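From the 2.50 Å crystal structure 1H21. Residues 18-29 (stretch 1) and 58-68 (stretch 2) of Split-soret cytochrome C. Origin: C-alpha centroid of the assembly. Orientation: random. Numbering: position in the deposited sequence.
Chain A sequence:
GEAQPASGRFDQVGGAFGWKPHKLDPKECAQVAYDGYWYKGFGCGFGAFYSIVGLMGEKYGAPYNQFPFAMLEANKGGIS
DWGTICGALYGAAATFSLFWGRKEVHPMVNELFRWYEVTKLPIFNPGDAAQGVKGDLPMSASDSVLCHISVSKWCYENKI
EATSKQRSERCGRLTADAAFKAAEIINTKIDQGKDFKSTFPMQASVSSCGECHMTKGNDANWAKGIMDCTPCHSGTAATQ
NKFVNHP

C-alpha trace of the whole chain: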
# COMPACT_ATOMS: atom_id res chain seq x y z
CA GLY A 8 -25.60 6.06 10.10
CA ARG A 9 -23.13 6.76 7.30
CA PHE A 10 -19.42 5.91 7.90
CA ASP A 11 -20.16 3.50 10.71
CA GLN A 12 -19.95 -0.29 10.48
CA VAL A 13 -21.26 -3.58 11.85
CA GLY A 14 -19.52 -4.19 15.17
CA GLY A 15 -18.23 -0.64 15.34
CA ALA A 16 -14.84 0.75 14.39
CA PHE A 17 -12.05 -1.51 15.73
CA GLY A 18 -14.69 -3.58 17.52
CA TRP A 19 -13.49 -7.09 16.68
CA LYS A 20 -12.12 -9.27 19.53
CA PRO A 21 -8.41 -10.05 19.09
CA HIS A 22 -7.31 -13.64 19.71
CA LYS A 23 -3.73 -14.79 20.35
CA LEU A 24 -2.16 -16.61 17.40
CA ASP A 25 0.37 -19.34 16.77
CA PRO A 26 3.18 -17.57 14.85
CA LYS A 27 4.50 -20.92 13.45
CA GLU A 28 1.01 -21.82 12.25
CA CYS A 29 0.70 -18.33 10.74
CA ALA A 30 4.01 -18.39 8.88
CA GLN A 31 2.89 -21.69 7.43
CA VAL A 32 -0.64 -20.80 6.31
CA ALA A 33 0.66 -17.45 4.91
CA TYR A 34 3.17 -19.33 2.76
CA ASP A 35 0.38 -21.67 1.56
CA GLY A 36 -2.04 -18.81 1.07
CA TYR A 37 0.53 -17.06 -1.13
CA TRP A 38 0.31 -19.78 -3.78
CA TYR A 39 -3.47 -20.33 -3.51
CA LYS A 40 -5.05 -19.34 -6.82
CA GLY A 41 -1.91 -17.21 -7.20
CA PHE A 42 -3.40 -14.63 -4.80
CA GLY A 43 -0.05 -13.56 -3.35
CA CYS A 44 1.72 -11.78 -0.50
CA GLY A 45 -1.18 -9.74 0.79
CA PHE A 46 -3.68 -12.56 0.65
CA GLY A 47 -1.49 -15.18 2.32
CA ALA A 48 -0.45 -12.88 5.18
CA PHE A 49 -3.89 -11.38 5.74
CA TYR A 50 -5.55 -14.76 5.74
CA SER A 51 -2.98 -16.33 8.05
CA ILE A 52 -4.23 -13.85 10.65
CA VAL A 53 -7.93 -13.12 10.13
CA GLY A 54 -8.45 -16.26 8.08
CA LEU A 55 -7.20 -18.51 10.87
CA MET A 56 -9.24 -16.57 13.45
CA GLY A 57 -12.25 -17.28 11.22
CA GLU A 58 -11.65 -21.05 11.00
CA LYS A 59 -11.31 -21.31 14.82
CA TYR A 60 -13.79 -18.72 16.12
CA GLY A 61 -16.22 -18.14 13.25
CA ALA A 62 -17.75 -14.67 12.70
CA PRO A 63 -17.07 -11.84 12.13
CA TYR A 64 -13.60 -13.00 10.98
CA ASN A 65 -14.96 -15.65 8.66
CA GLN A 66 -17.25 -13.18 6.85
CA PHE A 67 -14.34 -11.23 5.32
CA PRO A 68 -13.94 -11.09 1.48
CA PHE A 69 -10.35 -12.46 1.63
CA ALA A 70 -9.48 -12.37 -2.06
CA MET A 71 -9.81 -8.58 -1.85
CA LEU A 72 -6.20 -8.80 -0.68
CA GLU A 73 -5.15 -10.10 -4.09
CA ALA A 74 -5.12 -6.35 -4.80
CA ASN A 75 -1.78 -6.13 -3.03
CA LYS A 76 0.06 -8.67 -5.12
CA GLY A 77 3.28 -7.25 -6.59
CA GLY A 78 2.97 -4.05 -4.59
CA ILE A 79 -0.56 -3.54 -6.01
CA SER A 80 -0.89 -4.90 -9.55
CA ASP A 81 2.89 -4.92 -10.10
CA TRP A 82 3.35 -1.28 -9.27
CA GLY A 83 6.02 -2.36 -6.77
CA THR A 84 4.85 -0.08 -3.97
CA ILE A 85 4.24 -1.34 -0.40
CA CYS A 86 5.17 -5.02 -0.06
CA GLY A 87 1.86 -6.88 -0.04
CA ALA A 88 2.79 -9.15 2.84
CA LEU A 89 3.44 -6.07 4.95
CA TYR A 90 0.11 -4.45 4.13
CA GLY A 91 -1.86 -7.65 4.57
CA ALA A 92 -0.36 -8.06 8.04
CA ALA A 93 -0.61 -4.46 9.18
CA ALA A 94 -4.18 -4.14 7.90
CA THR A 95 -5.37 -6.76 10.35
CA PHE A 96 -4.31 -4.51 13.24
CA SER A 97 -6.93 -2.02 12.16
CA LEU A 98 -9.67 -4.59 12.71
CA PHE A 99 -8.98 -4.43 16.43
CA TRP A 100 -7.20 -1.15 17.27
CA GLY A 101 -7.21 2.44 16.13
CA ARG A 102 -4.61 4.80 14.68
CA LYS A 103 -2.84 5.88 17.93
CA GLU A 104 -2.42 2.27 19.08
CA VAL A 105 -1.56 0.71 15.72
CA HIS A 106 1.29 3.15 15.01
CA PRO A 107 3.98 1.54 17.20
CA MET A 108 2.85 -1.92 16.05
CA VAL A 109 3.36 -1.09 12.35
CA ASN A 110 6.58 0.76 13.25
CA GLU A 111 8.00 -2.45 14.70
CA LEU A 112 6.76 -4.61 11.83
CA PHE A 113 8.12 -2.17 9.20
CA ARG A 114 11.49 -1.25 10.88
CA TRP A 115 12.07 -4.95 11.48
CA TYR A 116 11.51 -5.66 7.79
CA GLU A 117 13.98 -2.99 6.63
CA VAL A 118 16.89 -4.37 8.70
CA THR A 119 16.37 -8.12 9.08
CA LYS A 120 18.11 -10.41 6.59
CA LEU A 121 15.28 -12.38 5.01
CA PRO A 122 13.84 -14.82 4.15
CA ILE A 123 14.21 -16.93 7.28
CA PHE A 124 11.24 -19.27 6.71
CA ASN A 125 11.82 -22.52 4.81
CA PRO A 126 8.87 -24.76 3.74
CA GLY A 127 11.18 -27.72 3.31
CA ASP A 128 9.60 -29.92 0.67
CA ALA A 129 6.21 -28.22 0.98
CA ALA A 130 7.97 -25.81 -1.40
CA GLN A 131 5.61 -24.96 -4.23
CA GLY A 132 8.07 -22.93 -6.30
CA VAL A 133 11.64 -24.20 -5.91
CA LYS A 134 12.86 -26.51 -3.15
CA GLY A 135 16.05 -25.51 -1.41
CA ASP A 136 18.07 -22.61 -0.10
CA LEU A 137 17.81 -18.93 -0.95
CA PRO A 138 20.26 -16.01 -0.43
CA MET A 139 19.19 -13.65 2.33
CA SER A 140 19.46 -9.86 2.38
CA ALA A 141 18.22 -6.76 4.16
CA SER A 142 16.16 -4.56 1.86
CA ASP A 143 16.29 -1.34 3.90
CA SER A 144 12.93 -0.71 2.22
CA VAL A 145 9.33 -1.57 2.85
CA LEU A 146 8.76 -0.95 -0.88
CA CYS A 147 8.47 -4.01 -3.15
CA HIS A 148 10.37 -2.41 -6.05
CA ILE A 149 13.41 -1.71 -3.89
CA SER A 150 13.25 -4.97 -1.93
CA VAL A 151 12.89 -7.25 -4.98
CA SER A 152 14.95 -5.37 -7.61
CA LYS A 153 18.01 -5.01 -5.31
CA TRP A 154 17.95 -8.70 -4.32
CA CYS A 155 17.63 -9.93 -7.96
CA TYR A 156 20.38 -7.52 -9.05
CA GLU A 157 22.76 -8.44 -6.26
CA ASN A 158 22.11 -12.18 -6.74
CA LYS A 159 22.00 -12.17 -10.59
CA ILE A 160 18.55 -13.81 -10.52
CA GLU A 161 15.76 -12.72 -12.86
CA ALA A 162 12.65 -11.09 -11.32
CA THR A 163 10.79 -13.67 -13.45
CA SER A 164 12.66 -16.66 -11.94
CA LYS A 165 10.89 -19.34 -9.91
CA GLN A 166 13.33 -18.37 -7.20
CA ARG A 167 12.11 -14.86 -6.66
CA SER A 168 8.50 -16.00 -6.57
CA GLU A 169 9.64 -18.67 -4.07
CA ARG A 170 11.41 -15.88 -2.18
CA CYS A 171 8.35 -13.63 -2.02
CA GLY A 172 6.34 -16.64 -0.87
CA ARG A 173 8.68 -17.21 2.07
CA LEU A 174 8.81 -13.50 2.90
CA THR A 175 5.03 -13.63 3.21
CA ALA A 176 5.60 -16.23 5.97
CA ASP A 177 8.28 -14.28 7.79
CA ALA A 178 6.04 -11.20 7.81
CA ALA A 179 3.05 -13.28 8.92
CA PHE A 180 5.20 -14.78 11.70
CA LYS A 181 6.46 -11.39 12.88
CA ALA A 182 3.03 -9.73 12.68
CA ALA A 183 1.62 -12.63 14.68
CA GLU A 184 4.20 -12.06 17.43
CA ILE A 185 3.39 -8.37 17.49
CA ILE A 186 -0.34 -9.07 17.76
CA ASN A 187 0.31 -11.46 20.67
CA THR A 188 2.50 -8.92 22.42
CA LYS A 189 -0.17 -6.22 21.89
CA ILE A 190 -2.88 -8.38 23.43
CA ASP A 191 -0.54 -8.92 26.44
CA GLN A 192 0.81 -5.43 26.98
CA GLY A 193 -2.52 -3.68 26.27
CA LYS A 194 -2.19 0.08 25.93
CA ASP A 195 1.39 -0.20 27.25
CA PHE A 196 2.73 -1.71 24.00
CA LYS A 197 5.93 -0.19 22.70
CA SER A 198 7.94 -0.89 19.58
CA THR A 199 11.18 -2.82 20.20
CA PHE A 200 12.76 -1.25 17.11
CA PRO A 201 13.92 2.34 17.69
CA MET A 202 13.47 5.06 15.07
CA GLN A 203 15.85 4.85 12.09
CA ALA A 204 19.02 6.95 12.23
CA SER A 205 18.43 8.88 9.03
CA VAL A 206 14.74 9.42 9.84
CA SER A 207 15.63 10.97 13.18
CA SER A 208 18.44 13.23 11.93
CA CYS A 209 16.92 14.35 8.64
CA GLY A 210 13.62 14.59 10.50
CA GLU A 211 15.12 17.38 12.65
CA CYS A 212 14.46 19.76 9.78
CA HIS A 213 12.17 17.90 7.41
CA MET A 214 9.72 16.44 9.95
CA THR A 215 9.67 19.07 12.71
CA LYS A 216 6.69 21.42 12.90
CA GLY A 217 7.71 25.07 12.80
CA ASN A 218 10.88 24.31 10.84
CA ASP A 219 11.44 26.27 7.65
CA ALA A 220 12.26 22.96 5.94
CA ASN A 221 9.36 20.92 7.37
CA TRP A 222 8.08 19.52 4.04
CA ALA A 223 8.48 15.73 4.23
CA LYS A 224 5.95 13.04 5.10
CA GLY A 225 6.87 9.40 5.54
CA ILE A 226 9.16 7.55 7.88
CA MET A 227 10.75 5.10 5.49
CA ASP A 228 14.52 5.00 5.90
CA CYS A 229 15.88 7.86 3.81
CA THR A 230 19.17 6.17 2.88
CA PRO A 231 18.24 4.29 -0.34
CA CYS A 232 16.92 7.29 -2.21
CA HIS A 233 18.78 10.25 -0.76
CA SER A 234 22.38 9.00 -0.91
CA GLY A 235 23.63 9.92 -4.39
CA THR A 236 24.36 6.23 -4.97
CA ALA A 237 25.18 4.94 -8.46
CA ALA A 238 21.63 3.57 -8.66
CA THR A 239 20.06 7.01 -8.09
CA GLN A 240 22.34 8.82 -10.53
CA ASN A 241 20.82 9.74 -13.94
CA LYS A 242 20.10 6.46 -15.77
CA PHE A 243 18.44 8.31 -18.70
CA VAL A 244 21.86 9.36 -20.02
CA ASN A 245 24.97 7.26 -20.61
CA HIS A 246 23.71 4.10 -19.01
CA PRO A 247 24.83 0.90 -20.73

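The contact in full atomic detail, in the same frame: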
# COMPACT_ATOMS: atom_id res chain seq x y z
N GLY A 18 -13.95 -2.80 16.54
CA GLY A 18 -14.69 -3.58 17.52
C GLY A 18 -14.56 -5.09 17.51
O GLY A 18 -15.30 -5.77 18.20
N TRP A 19 -13.67 -5.64 16.70
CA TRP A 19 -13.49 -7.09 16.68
C TRP A 19 -12.67 -7.50 17.92
O TRP A 19 -11.89 -6.69 18.46
CB TRP A 19 -12.75 -7.49 15.41
CG TRP A 19 -13.57 -7.43 14.14
CD1 TRP A 19 -14.79 -6.82 13.98
CD2 TRP A 19 -13.29 -8.10 12.89
NE1 TRP A 19 -15.29 -7.10 12.72
CE2 TRP A 19 -14.39 -7.89 12.04
CE3 TRP A 19 -12.21 -8.88 12.43
CZ2 TRP A 19 -14.46 -8.43 10.74
CZ3 TRP A 19 -12.28 -9.41 11.14
CH2 TRP A 19 -13.40 -9.19 10.31
N LYS A 20 -12.85 -8.74 18.37
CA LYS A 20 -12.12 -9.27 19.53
C LYS A 20 -10.82 -9.94 19.08
O LYS A 20 -10.85 -10.89 18.29
CB LYS A 20 -13.00 -10.24 20.33
CG LYS A 20 -12.27 -11.06 21.42
CD LYS A 20 -13.18 -11.39 22.61
CE LYS A 20 -13.46 -10.11 23.41
NZ LYS A 20 -14.12 -10.32 24.73
N PRO A 21 -9.67 -9.41 19.51
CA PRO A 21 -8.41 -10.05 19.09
C PRO A 21 -8.25 -11.40 19.79
O PRO A 21 -8.81 -11.62 20.86
CB PRO A 21 -7.36 -9.03 19.54
CG PRO A 21 -8.01 -8.38 20.74
CD PRO A 21 -9.43 -8.19 20.28
N HIS A 22 -7.55 -12.32 19.14
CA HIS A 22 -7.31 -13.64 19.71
C HIS A 22 -5.83 -13.91 19.52
O HIS A 22 -5.29 -13.53 18.49
CB HIS A 22 -8.09 -14.72 18.94
CG HIS A 22 -9.58 -14.60 19.04
ND1 HIS A 22 -10.29 -15.05 20.13
CD2 HIS A 22 -10.50 -14.11 18.17
CE1 HIS A 22 -11.58 -14.85 19.93
NE2 HIS A 22 -11.73 -14.28 18.74
N LYS A 23 -5.14 -14.46 20.52
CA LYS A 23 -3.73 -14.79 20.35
C LYS A 23 -3.56 -15.77 19.18
O LYS A 23 -4.47 -16.57 18.88
CB LYS A 23 -3.14 -15.41 21.63
CG LYS A 23 -2.78 -14.40 22.68
CD LYS A 23 -1.61 -14.88 23.49
CE LYS A 23 -1.09 -13.73 24.32
NZ LYS A 23 0.11 -14.15 25.08
N LEU A 24 -2.40 -15.74 18.54
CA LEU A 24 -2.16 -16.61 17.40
C LEU A 24 -0.94 -17.49 17.60
O LEU A 24 -0.14 -17.27 18.50
CB LEU A 24 -1.93 -15.74 16.15
CG LEU A 24 -2.95 -14.64 15.79
CD1 LEU A 24 -2.23 -13.40 15.24
CD2 LEU A 24 -4.00 -15.19 14.82
N ASP A 25 -0.79 -18.48 16.72
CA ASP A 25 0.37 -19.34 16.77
C ASP A 25 1.22 -18.87 15.61
O ASP A 25 0.92 -19.18 14.44
CB ASP A 25 -0.02 -20.80 16.51
CG ASP A 25 1.19 -21.75 16.49
OD1 ASP A 25 2.35 -21.31 16.67
OD2 ASP A 25 0.98 -22.96 16.28
N PRO A 26 2.28 -18.08 15.89
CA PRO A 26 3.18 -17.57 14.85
C PRO A 26 3.63 -18.65 13.83
O PRO A 26 3.56 -18.42 12.61
CB PRO A 26 4.34 -17.01 15.66
CG PRO A 26 3.66 -16.46 16.85
CD PRO A 26 2.70 -17.57 17.22
N LYS A 27 4.05 -19.83 14.33
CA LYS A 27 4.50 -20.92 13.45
C LYS A 27 3.37 -21.32 12.50
O LYS A 27 3.60 -21.55 11.30
CB LYS A 27 4.92 -22.16 14.27
CG LYS A 27 5.83 -21.90 15.48
CD LYS A 27 7.20 -21.26 15.15
CE LYS A 27 7.93 -20.78 16.44
NZ LYS A 27 7.15 -19.74 17.23
N GLU A 28 2.16 -21.45 13.05
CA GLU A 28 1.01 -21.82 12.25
C GLU A 28 0.79 -20.72 11.19
O GLU A 28 0.58 -21.00 9.99
CB GLU A 28 -0.25 -21.98 13.12
CG GLU A 28 -1.45 -22.55 12.34
CD GLU A 28 -2.80 -22.48 13.07
OE1 GLU A 28 -2.95 -21.74 14.08
OE2 GLU A 28 -3.73 -23.18 12.60
N CYS A 29 0.88 -19.47 11.63
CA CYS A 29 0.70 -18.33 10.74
C CYS A 29 1.69 -18.27 9.59
O CYS A 29 1.29 -18.10 8.44
CB CYS A 29 0.76 -17.05 11.55
SG CYS A 29 -0.74 -16.86 12.45
N GLU A 58 -11.54 -19.59 10.94
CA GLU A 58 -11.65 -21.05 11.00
C GLU A 58 -11.89 -21.54 12.44
O GLU A 58 -12.69 -22.46 12.66
CB GLU A 58 -10.38 -21.70 10.46
CG GLU A 58 -10.15 -21.52 8.96
CD GLU A 58 -8.86 -22.20 8.47
OE1 GLU A 58 -8.14 -22.83 9.28
OE2 GLU A 58 -8.55 -22.09 7.26
N LYS A 59 -11.20 -20.93 13.41
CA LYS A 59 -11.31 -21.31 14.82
C LYS A 59 -12.47 -20.67 15.60
O LYS A 59 -13.12 -21.32 16.41
CB LYS A 59 -9.98 -21.02 15.55
CG LYS A 59 -8.76 -21.83 15.05
CD LYS A 59 -7.45 -21.28 15.66
CE LYS A 59 -6.21 -22.11 15.29
NZ LYS A 59 -6.13 -22.44 13.84
N TYR A 60 -12.74 -19.39 15.37
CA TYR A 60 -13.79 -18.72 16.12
C TYR A 60 -14.98 -18.20 15.33
O TYR A 60 -15.78 -17.42 15.87
CB TYR A 60 -13.21 -17.55 16.93
CG TYR A 60 -11.91 -17.87 17.64
CD1 TYR A 60 -10.68 -17.54 17.06
CD2 TYR A 60 -11.90 -18.48 18.88
CE1 TYR A 60 -9.47 -17.81 17.71
CE2 TYR A 60 -10.69 -18.75 19.55
CZ TYR A 60 -9.48 -18.41 18.95
OH TYR A 60 -8.27 -18.69 19.57
N GLY A 61 -15.10 -18.59 14.06
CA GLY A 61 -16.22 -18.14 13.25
C GLY A 61 -16.29 -16.64 12.94
O GLY A 61 -15.27 -16.02 12.63
N ALA A 62 -17.49 -16.09 12.97
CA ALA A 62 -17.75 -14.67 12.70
C ALA A 62 -17.18 -13.76 13.77
O ALA A 62 -17.03 -14.17 14.91
CB ALA A 62 -19.24 -14.44 12.58
N PRO A 63 -16.89 -12.49 13.44
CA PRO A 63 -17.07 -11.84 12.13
C PRO A 63 -15.92 -12.18 11.15
O PRO A 63 -16.09 -12.06 9.93
CB PRO A 63 -17.10 -10.36 12.49
CG PRO A 63 -16.14 -10.29 13.63
CD PRO A 63 -16.51 -11.49 14.46
N TYR A 64 -14.81 -12.64 11.72
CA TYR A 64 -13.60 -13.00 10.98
C TYR A 64 -13.86 -13.79 9.72
O TYR A 64 -13.34 -13.47 8.65
CB TYR A 64 -12.64 -13.81 11.88
CG TYR A 64 -12.66 -13.35 13.32
CD1 TYR A 64 -13.41 -14.02 14.27
CD2 TYR A 64 -11.97 -12.21 13.71
CE1 TYR A 64 -13.49 -13.57 15.57
CE2 TYR A 64 -12.04 -11.75 15.01
CZ TYR A 64 -12.81 -12.43 15.93
OH TYR A 64 -12.90 -11.95 17.22
N ASN A 65 -14.69 -14.83 9.82
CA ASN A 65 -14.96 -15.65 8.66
C ASN A 65 -15.95 -15.09 7.62
O ASN A 65 -16.35 -15.80 6.67
CB ASN A 65 -15.31 -17.09 9.08
CG ASN A 65 -16.75 -17.25 9.59
OD1 ASN A 65 -17.43 -16.28 9.98
ND2 ASN A 65 -17.22 -18.49 9.57
N GLN A 66 -16.33 -13.83 7.79
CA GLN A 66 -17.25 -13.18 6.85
C GLN A 66 -16.49 -12.23 5.91
O GLN A 66 -17.09 -11.60 5.04
CB GLN A 66 -18.33 -12.39 7.60
CG GLN A 66 -19.26 -13.22 8.49
CD GLN A 66 -20.02 -14.28 7.71
OE1 GLN A 66 -20.87 -13.97 6.86
NE2 GLN A 66 -19.72 -15.54 8.00
N PHE A 67 -15.18 -12.12 6.12
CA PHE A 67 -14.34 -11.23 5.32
C PHE A 67 -14.08 -11.70 3.88
O PHE A 67 -13.87 -12.90 3.63
CB PHE A 67 -13.01 -11.00 6.04
CG PHE A 67 -12.25 -9.83 5.52
CD1 PHE A 67 -12.38 -8.57 6.12
CD2 PHE A 67 -11.39 -9.97 4.42
CE1 PHE A 67 -11.67 -7.47 5.64
CE2 PHE A 67 -10.67 -8.89 3.94
CZ PHE A 67 -10.81 -7.63 4.55
N PRO A 68 -14.18 -10.77 2.90
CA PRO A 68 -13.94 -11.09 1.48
C PRO A 68 -12.41 -11.18 1.24
O PRO A 68 -11.81 -10.28 0.65
CB PRO A 68 -14.59 -9.90 0.75
CG PRO A 68 -14.46 -8.77 1.74
CD PRO A 68 -14.74 -9.41 3.06
O HOH W 1 -14.93 -10.02 17.36

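This is a small contact between a loop leading into a helix and a helix end with the turn after it, built mainly from side chains, with one short bond to a backbone carbonyl: aromatic and proline rings pack together, the hydroxyl of the buried Y64 bonds to the loop, and a single salt bridge ties down the far end.

About 500 Å² is buried, counting both sides, and W19 and Y64 contribute the largest shares. W19 points its CA-to-CB bond toward stretch 2 and, with chi1 in the m well, lays its indole against P63. The proline CG sits 3.4 Å from the centroid of the five-membered ring of W19 and only 14° off its normal, a CH-pi contact that suits a flat, electron-rich ring and a rigid, apolar one. The peptide bond preceding P63 is cis, a form proline tolerates better than other residues. The six-membered part of the indole reaches further, with CE3 of W19 3.6 Å from CD2 of Y64 and CH2 of W19 4.4 Å from CD1 of the buried F67, so one large side chain touches three residues of stretch 2.

Y64 supplies the polar centre of the aromatic part. Its hydroxyl meets the backbone of the loop, where Y64 OH donates to K20 O at 2.5 Å. It also accepts a weak bond from H22 NE2, 3.0 Å from Y64 OH with an angle of 122° at the hydrogen. A water adds a third link: it donates to Y64 OH at 2.8 Å and accepts from K20 N at 2.6 Å. Tyrosine fits this place because it fills space with its ring and still supplies a donor and acceptor at its tip. The end of the K20 side chain leads away from stretch 2.

H22 serves two partners with different parts of one ring. Its face stacks on Y60, the planes 6° apart and the centroids 3.7 Å apart, while its edge presents NE2 to the hydroxyl of Y64.

Beyond the rings, K59 extends from the helix of stretch 2 to E28 in the helix of stretch 1. K59 NZ lies 2.8 Å from E28 OE2 in a salt bridge, with a weak bond from K59 NZ to E28 OE1 at 3.3 Å. E28 is t at chi1 and chi2; K59 is t at chi2 and chi3 before chi4 turns to p. The helix carrying E28 is itself capped by D25, whose OD1 accepts a weak bond from K27 N at 3.2 Å. In stretch 2, G61 leaves the helix with positive phi, a conformation that favours glycine.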